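Local coordinates for protein poly A polymerase (Aquifex aeolicus, PDB 4WC2) that adds the terminal adenosine to tRNA ending in CC, using ATP and magnesium, to complete the CCA 3' end, at residues A[145-150]-A[181-186]; A[153-158]-A[193-198]. All coordinates share one frame; numbering follows the deposited sequence.

Contact 1 (A[145-150]-A[181-186]). With APC (diphosphomethylphosphonic acid adenosyl ester), chain C; nucleotides of chain B.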
# COMPACT_ATOMS: atom_id res chain seq x y z
N SER A 145 3.99 -12.23 21.31
CA SER A 145 3.25 -11.78 20.12
C SER A 145 4.08 -11.77 18.83
O SER A 145 3.68 -12.34 17.82
CB SER A 145 2.67 -10.39 20.35
OG SER A 145 1.94 -9.95 19.22
N PHE A 146 5.23 -11.10 18.87
CA PHE A 146 6.08 -11.00 17.69
C PHE A 146 6.73 -12.34 17.34
O PHE A 146 7.03 -12.61 16.18
CB PHE A 146 7.17 -9.94 17.89
CG PHE A 146 6.64 -8.53 17.88
CD1 PHE A 146 6.04 -8.01 16.75
CD2 PHE A 146 6.75 -7.73 19.01
CE1 PHE A 146 5.56 -6.72 16.73
CE2 PHE A 146 6.27 -6.44 19.00
CZ PHE A 146 5.67 -5.93 17.86
N ILE A 147 6.94 -13.17 18.36
CA ILE A 147 7.51 -14.49 18.15
C ILE A 147 6.48 -15.41 17.49
O ILE A 147 6.82 -16.24 16.64
CB ILE A 147 8.00 -15.11 19.47
CG1 ILE A 147 9.15 -14.28 20.05
CG2 ILE A 147 8.44 -16.56 19.27
CD1 ILE A 147 9.59 -14.73 21.44
N GLU A 148 5.22 -15.26 17.89
CA GLU A 148 4.13 -16.04 17.33
C GLU A 148 3.95 -15.77 15.84
O GLU A 148 3.84 -16.70 15.04
CB GLU A 148 2.82 -15.75 18.07
CG GLU A 148 2.72 -16.39 19.45
CD GLU A 148 1.40 -16.10 20.14
OE1 GLU A 148 0.64 -15.25 19.63
OE2 GLU A 148 1.13 -16.72 21.19
N ASP A 149 3.91 -14.49 15.48
CA ASP A 149 3.77 -14.09 14.09
C ASP A 149 4.73 -12.96 13.75
O ASP A 149 4.38 -11.79 13.86
CB ASP A 149 2.32 -13.67 13.80
CG ASP A 149 1.99 -13.70 12.32
OD1 ASP A 149 2.92 -13.78 11.50
OD2 ASP A 149 0.79 -13.65 11.98
N PRO A 150 5.96 -13.31 13.32
CA PRO A 150 7.00 -12.34 12.97
C PRO A 150 6.54 -11.30 11.95
O PRO A 150 7.09 -10.20 11.91
CB PRO A 150 8.12 -13.21 12.40
CG PRO A 150 7.94 -14.52 13.09
CD PRO A 150 6.45 -14.70 13.23
N LEU A 181 16.50 -12.12 16.97
CA LEU A 181 16.41 -13.57 16.94
C LEU A 181 16.40 -14.08 15.50
O LEU A 181 16.51 -15.28 15.26
CB LEU A 181 15.17 -14.06 17.69
CG LEU A 181 15.19 -13.90 19.21
CD1 LEU A 181 13.78 -13.94 19.78
CD2 LEU A 181 16.04 -14.99 19.85
N GLY A 182 16.28 -13.16 14.56
CA GLY A 182 16.30 -13.49 13.14
C GLY A 182 15.00 -14.11 12.66
O GLY A 182 14.96 -14.72 11.59
N LEU A 183 13.93 -13.93 13.43
CA LEU A 183 12.64 -14.53 13.11
C LEU A 183 12.08 -14.01 11.80
O LEU A 183 11.20 -14.63 11.20
CB LEU A 183 11.64 -14.27 14.24
CG LEU A 183 11.98 -14.87 15.61
CD1 LEU A 183 10.84 -14.63 16.60
CD2 LEU A 183 12.29 -16.35 15.48
N LEU A 184 12.60 -12.87 11.35
CA LEU A 184 12.19 -12.29 10.08
C LEU A 184 12.59 -13.20 8.92
O LEU A 184 11.91 -13.24 7.89
CB LEU A 184 12.82 -10.91 9.90
CG LEU A 184 11.90 -9.80 9.40
CD1 LEU A 184 10.67 -9.71 10.30
CD2 LEU A 184 12.63 -8.47 9.37
N LYS A 185 13.68 -13.93 9.09
CA LYS A 185 14.13 -14.89 8.08
C LYS A 185 13.34 -16.20 8.18
O LYS A 185 13.22 -16.93 7.19
CB LYS A 185 15.63 -15.16 8.22
CG LYS A 185 16.51 -14.00 7.79
CD LYS A 185 17.99 -14.35 7.91
CE LYS A 185 18.87 -13.28 7.29
NZ LYS A 185 18.57 -13.09 5.84
N GLU A 186 12.83 -16.50 9.37
CA GLU A 186 12.07 -17.73 9.60
C GLU A 186 10.61 -17.62 9.16
O GLU A 186 9.95 -18.63 8.94
CB GLU A 186 12.14 -18.12 11.08
CG GLU A 186 13.17 -19.19 11.41
CD GLU A 186 14.59 -18.75 11.10
OE1 GLU A 186 14.88 -17.54 11.20
OE2 GLU A 186 15.42 -19.62 10.77
PG APC C . -5.90 -3.65 6.40
O1G APC C . -7.36 -3.68 6.00
O2G APC C . -5.21 -4.94 5.91
O3G APC C . -5.22 -2.42 5.74
PB APC C . -6.41 -4.58 8.97
O1B APC C . -6.06 -4.18 10.40
O2B APC C . -7.93 -4.58 8.80
O3B APC C . -5.78 -3.55 7.99
PA APC C . -6.91 -7.44 8.01
O1A APC C . -7.93 -6.73 7.05
O2A APC C . -6.15 -8.57 7.19
C3A APC C . -5.69 -6.25 8.63
O5' APC C . -7.69 -8.13 9.22
C5' APC C . -8.03 -7.37 10.32
C4' APC C . -8.01 -8.24 11.53
O4' APC C . -7.26 -9.28 11.32
C3' APC C . -7.42 -7.41 12.82
O3' APC C . -8.25 -7.71 14.05
C2' APC C . -6.28 -7.78 12.98
O2' APC C . -5.94 -7.83 14.48
C1' APC C . -6.24 -9.27 12.37
N9 APC C . -5.04 -9.53 11.87
C8 APC C . -4.47 -9.33 10.64
N7 APC C . -3.23 -9.83 10.75
C5 APC C . -3.07 -10.32 12.02
C6 APC C . -2.02 -10.95 12.70
N6 APC C . -0.74 -11.21 12.09
N1 APC C . -2.06 -11.36 13.96
C2 APC C . -3.24 -11.15 14.64
N3 APC C . -4.31 -10.54 14.00
C4 APC C . -4.21 -10.14 12.71
P C B 75 -8.56 -15.64 6.18
OP1 C B 75 -9.25 -16.65 5.35
OP2 C B 75 -9.36 -14.65 6.94
O5' C B 75 -7.60 -16.40 7.20
C5' C B 75 -6.29 -15.92 7.49
C4' C B 75 -6.34 -14.50 8.01
O4' C B 75 -6.41 -14.52 9.46
C3' C B 75 -5.12 -13.64 7.71
O3' C B 75 -5.13 -13.11 6.40
C2' C B 75 -5.21 -12.57 8.80
O2' C B 75 -6.14 -11.57 8.45
C1' C B 75 -5.77 -13.37 9.98
N1 C B 75 -4.73 -13.79 10.94
C2 C B 75 -5.03 -13.70 12.30
O2 C B 75 -6.16 -13.30 12.63
N3 C B 75 -4.11 -14.06 13.22
C4 C B 75 -2.91 -14.49 12.83
N4 C B 75 -2.03 -14.84 13.77
C5 C B 75 -2.56 -14.59 11.45
C6 C B 75 -3.49 -14.22 10.55

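Contact 2 (A[153-158]-A[193-198]). With APC (diphosphomethylphosphonic acid adenosyl ester), chain C; nucleotides of chain B.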
# COMPACT_ATOMS: atom_id res chain seq x y z
N ILE A 153 5.86 -7.81 13.08
CA ILE A 153 6.98 -6.87 13.16
C ILE A 153 6.82 -5.77 12.13
O ILE A 153 6.95 -4.59 12.44
CB ILE A 153 8.34 -7.56 12.96
CG1 ILE A 153 8.62 -8.56 14.09
CG2 ILE A 153 9.46 -6.53 12.87
CD1 ILE A 153 9.89 -9.35 13.89
N LEU A 154 6.52 -6.18 10.89
CA LEU A 154 6.26 -5.21 9.84
C LEU A 154 4.97 -4.46 10.13
O LEU A 154 4.95 -3.23 10.13
CB LEU A 154 6.19 -5.89 8.47
CG LEU A 154 7.48 -6.55 7.98
CD1 LEU A 154 7.37 -6.93 6.51
CD2 LEU A 154 8.68 -5.65 8.21
N ARG A 155 3.91 -5.22 10.41
CA ARG A 155 2.57 -4.66 10.60
C ARG A 155 2.58 -3.49 11.57
O ARG A 155 2.09 -2.40 11.23
CB ARG A 155 1.60 -5.75 11.09
CG ARG A 155 1.19 -6.74 10.00
CD ARG A 155 0.23 -7.81 10.50
NE ARG A 155 -0.99 -7.25 11.07
CZ ARG A 155 -2.01 -6.79 10.35
NH1 ARG A 155 -1.95 -6.82 9.03
NH2 ARG A 155 -3.09 -6.30 10.95
N ALA A 156 3.17 -3.71 12.74
CA ALA A 156 3.25 -2.67 13.76
C ALA A 156 3.78 -1.38 13.14
O ALA A 156 3.10 -0.35 13.16
CB ALA A 156 4.15 -3.11 14.90
N LEU A 157 4.96 -1.49 12.53
CA LEU A 157 5.61 -0.34 11.93
C LEU A 157 4.66 0.34 10.97
O LEU A 157 4.46 1.56 11.04
CB LEU A 157 6.90 -0.77 11.21
CG LEU A 157 7.89 -1.54 12.09
CD1 LEU A 157 9.17 -1.88 11.32
CD2 LEU A 157 8.19 -0.77 13.36
N ARG A 158 4.03 -0.46 10.11
CA ARG A 158 3.12 0.07 9.11
C ARG A 158 2.06 0.93 9.78
O ARG A 158 1.86 2.09 9.40
CB ARG A 158 2.46 -1.06 8.31
CG ARG A 158 1.52 -0.58 7.22
CD ARG A 158 1.12 -1.72 6.29
NE ARG A 158 0.47 -2.81 7.02
CZ ARG A 158 -0.84 -3.05 6.98
NH1 ARG A 158 -1.64 -2.31 6.24
NH2 ARG A 158 -1.34 -4.06 7.68
N ILE A 193 6.38 -10.43 2.16
CA ILE A 193 6.31 -9.72 0.89
C ILE A 193 4.95 -9.03 0.75
O ILE A 193 4.88 -7.88 0.33
CB ILE A 193 6.57 -10.66 -0.31
CG1 ILE A 193 8.04 -10.64 -0.71
CG2 ILE A 193 5.73 -10.27 -1.51
CD1 ILE A 193 9.00 -11.07 0.38
N ASN A 194 3.89 -9.74 1.12
CA ASN A 194 2.54 -9.19 1.05
C ASN A 194 2.36 -8.00 1.98
O ASN A 194 1.69 -7.02 1.64
CB ASN A 194 1.51 -10.28 1.37
CG ASN A 194 0.10 -9.85 1.04
OD1 ASN A 194 -0.67 -9.46 1.92
ND2 ASN A 194 -0.26 -9.94 -0.24
N GLU A 195 2.97 -8.08 3.16
CA GLU A 195 2.92 -6.98 4.11
C GLU A 195 3.63 -5.75 3.54
O GLU A 195 3.16 -4.63 3.69
CB GLU A 195 3.56 -7.38 5.45
CG GLU A 195 2.66 -7.16 6.65
CD GLU A 195 2.12 -5.74 6.72
OE1 GLU A 195 0.90 -5.58 6.92
OE2 GLU A 195 2.92 -4.79 6.58
N ILE A 196 4.77 -5.98 2.89
CA ILE A 196 5.51 -4.89 2.25
C ILE A 196 4.69 -4.26 1.12
O ILE A 196 4.64 -3.04 0.97
CB ILE A 196 6.86 -5.39 1.70
CG1 ILE A 196 7.74 -5.88 2.86
CG2 ILE A 196 7.56 -4.28 0.93
CD1 ILE A 196 9.08 -6.42 2.42
N LYS A 197 4.03 -5.12 0.33
CA LYS A 197 3.13 -4.67 -0.73
C LYS A 197 2.03 -3.79 -0.15
O LYS A 197 1.68 -2.77 -0.74
CB LYS A 197 2.52 -5.87 -1.46
CG LYS A 197 3.51 -6.69 -2.27
CD LYS A 197 2.84 -7.89 -2.93
CE LYS A 197 1.85 -7.46 -3.99
NZ LYS A 197 1.21 -8.63 -4.66
N LEU A 198 1.51 -4.19 1.00
CA LEU A 198 0.51 -3.39 1.69
C LEU A 198 1.09 -2.05 2.12
O LEU A 198 0.43 -1.02 2.05
CB LEU A 198 -0.03 -4.13 2.92
CG LEU A 198 -0.95 -5.33 2.65
CD1 LEU A 198 -1.41 -5.95 3.95
CD2 LEU A 198 -2.14 -4.90 1.81
PG APC C . -5.90 -3.65 6.40
O1G APC C . -7.36 -3.68 6.00
O2G APC C . -5.21 -4.94 5.91
O3G APC C . -5.22 -2.42 5.74
PB APC C . -6.41 -4.58 8.97
O1B APC C . -6.06 -4.18 10.40
O2B APC C . -7.93 -4.58 8.80
O3B APC C . -5.78 -3.55 7.99
PA APC C . -6.91 -7.44 8.01
O1A APC C . -7.93 -6.73 7.05
O2A APC C . -6.15 -8.57 7.19
C3A APC C . -5.69 -6.25 8.63
O5' APC C . -7.69 -8.13 9.22
C5' APC C . -8.03 -7.37 10.32
C4' APC C . -8.01 -8.24 11.53
O4' APC C . -7.26 -9.28 11.32
C3' APC C . -7.42 -7.41 12.82
O3' APC C . -8.25 -7.71 14.05
C2' APC C . -6.28 -7.78 12.98
O2' APC C . -5.94 -7.83 14.48
C1' APC C . -6.24 -9.27 12.37
N9 APC C . -5.04 -9.53 11.87
C8 APC C . -4.47 -9.33 10.64
N7 APC C . -3.23 -9.83 10.75
C5 APC C . -3.07 -10.32 12.02
C6 APC C . -2.02 -10.95 12.70
N6 APC C . -0.74 -11.21 12.09
N1 APC C . -2.06 -11.36 13.96
C2 APC C . -3.24 -11.15 14.64
N3 APC C . -4.31 -10.54 14.00
C4 APC C . -4.21 -10.14 12.71
P G B 2 -7.06 -5.70 -6.69
OP1 G B 2 -6.92 -4.24 -6.95
OP2 G B 2 -7.74 -6.56 -7.69
O5' G B 2 -5.60 -6.29 -6.43
C5' G B 2 -4.63 -5.54 -5.73
C4' G B 2 -3.26 -6.18 -5.82
O4' G B 2 -3.27 -7.47 -5.16
C3' G B 2 -2.77 -6.49 -7.23
O3' G B 2 -2.22 -5.36 -7.89
C2' G B 2 -1.75 -7.60 -6.98
O2' G B 2 -0.54 -7.07 -6.48
C1' G B 2 -2.44 -8.37 -5.85
N9 G B 2 -3.27 -9.48 -6.37
C8 G B 2 -4.63 -9.47 -6.51
N7 G B 2 -5.11 -10.58 -7.00
C5 G B 2 -3.98 -11.37 -7.20
C6 G B 2 -3.88 -12.69 -7.71
O6 G B 2 -4.78 -13.44 -8.10
N1 G B 2 -2.55 -13.12 -7.74
C2 G B 2 -1.47 -12.37 -7.34
N2 G B 2 -0.28 -12.97 -7.46
N3 G B 2 -1.56 -11.14 -6.86
C4 G B 2 -2.84 -10.71 -6.82

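Contact 1 (A[145-150]-A[181-186])
Asp-149 OD2 is gripped by two groups: it takes a weak hydrogen bond from the adenine amino group N6 of the ATP analogue APC, 2.9 Å away and bent to 121° at the hydrogen, and it forms a salt bridge with Arg-191. OD2 also lies 3.5 Å from C5 of cytidine C75 of chain B, so the carboxylate sits beside both the incoming base and the primer end. CG stands anti to the backbone N (chi1 -160°), which carries the carboxylate toward the bases, while OD1 reaches forward to cap, weakly, the N of Val-151 at the start of helix 151-163. Next to this polar site the segments meet mostly through apolar side chains, with backbone carbonyls alongside. Leu-183 lies across the turn between helices 145-148 and 151-163: its CD1 branch comes within 3.7 Å of Ile-147 CA, and its CB is 3.9 Å from Pro-150 CG, the two side chains crossing at about a right angle. Pro-150 CB also lies 3.6 Å from Leu-183 O. Leu-184 CD1 approaches Pro-150 O at 4.0 Å. Apolar packing thus borders the turn presenting Asp-149, consistent with a carboxylate that reads the incoming base's amino group, if only weakly.

Contact 2 (A[153-158]-A[193-198])
The Arg-155 guanidinium lies with one face against the adenine of APC, N7 standing 3.3 Å above the plane over its centre. Its NH2 is held by a salt bridge to Asp-105, which also hydrogen-bonds APC. The Arg-158 guanidinium has Leu-198 CD1 4.0 Å above one face, offset toward the rim; at its edge lie Arg-155 CZ and the terminal phosphate oxygen O3G of APC, the latter 3.6 Å from Arg-158 NH1. Glu-195 OE1 is oblique to both guanidinium groups. It makes a salt bridge with Arg-158 NH2 at 2.8 Å, the guanidinium and carboxylate planes 41° apart, and a long one with Arg-155 NH1 at 3.8 Å, where the planes are almost perpendicular (86°). A bend at chi2 (-53°) turns this carboxylate between the two arginines. Replacing Arg-155 by an alanine is likely to cost the adenine its cationic cover and Asp-105 this salt-bridge mate. Beside the charged cluster, Leu-154 CD1 packs 3.8 Å from Ile-196 CG1. Lys-197 NZ donates a hydrogen bond of 3.0 Å to O2' of G2 of chain B. Helices 151-163 and 189-200, nearly parallel here with local axes 9.9 Å apart, probably belong to the neck of this seahorse-shaped nucleotidyltransferase; Arg-155 and Arg-158 line its ATP pocket, tied together by Glu-195 from the second shell in a salt-bridge network.

Both contacts touch the same nucleotide, contact 1 through Asp-149 at its adenine amino group and contact 2 along its N7 side and phosphates. Contact 2 is the buried one, near the centre of the chain, whereas contact 1 is only partly buried and lies farther out. Helix 145-148 leads into helix 151-163, and helix 183-186 into helix 189-200, so each contact joins the same two parts of the chain in turn. They touch directly where Phe-146 and Leu-184 pack against Ile-153. Between its segments the outer contact relies on apolar side chains, while the inner one combines a leucine-isoleucine contact with paired charges facing the ligand.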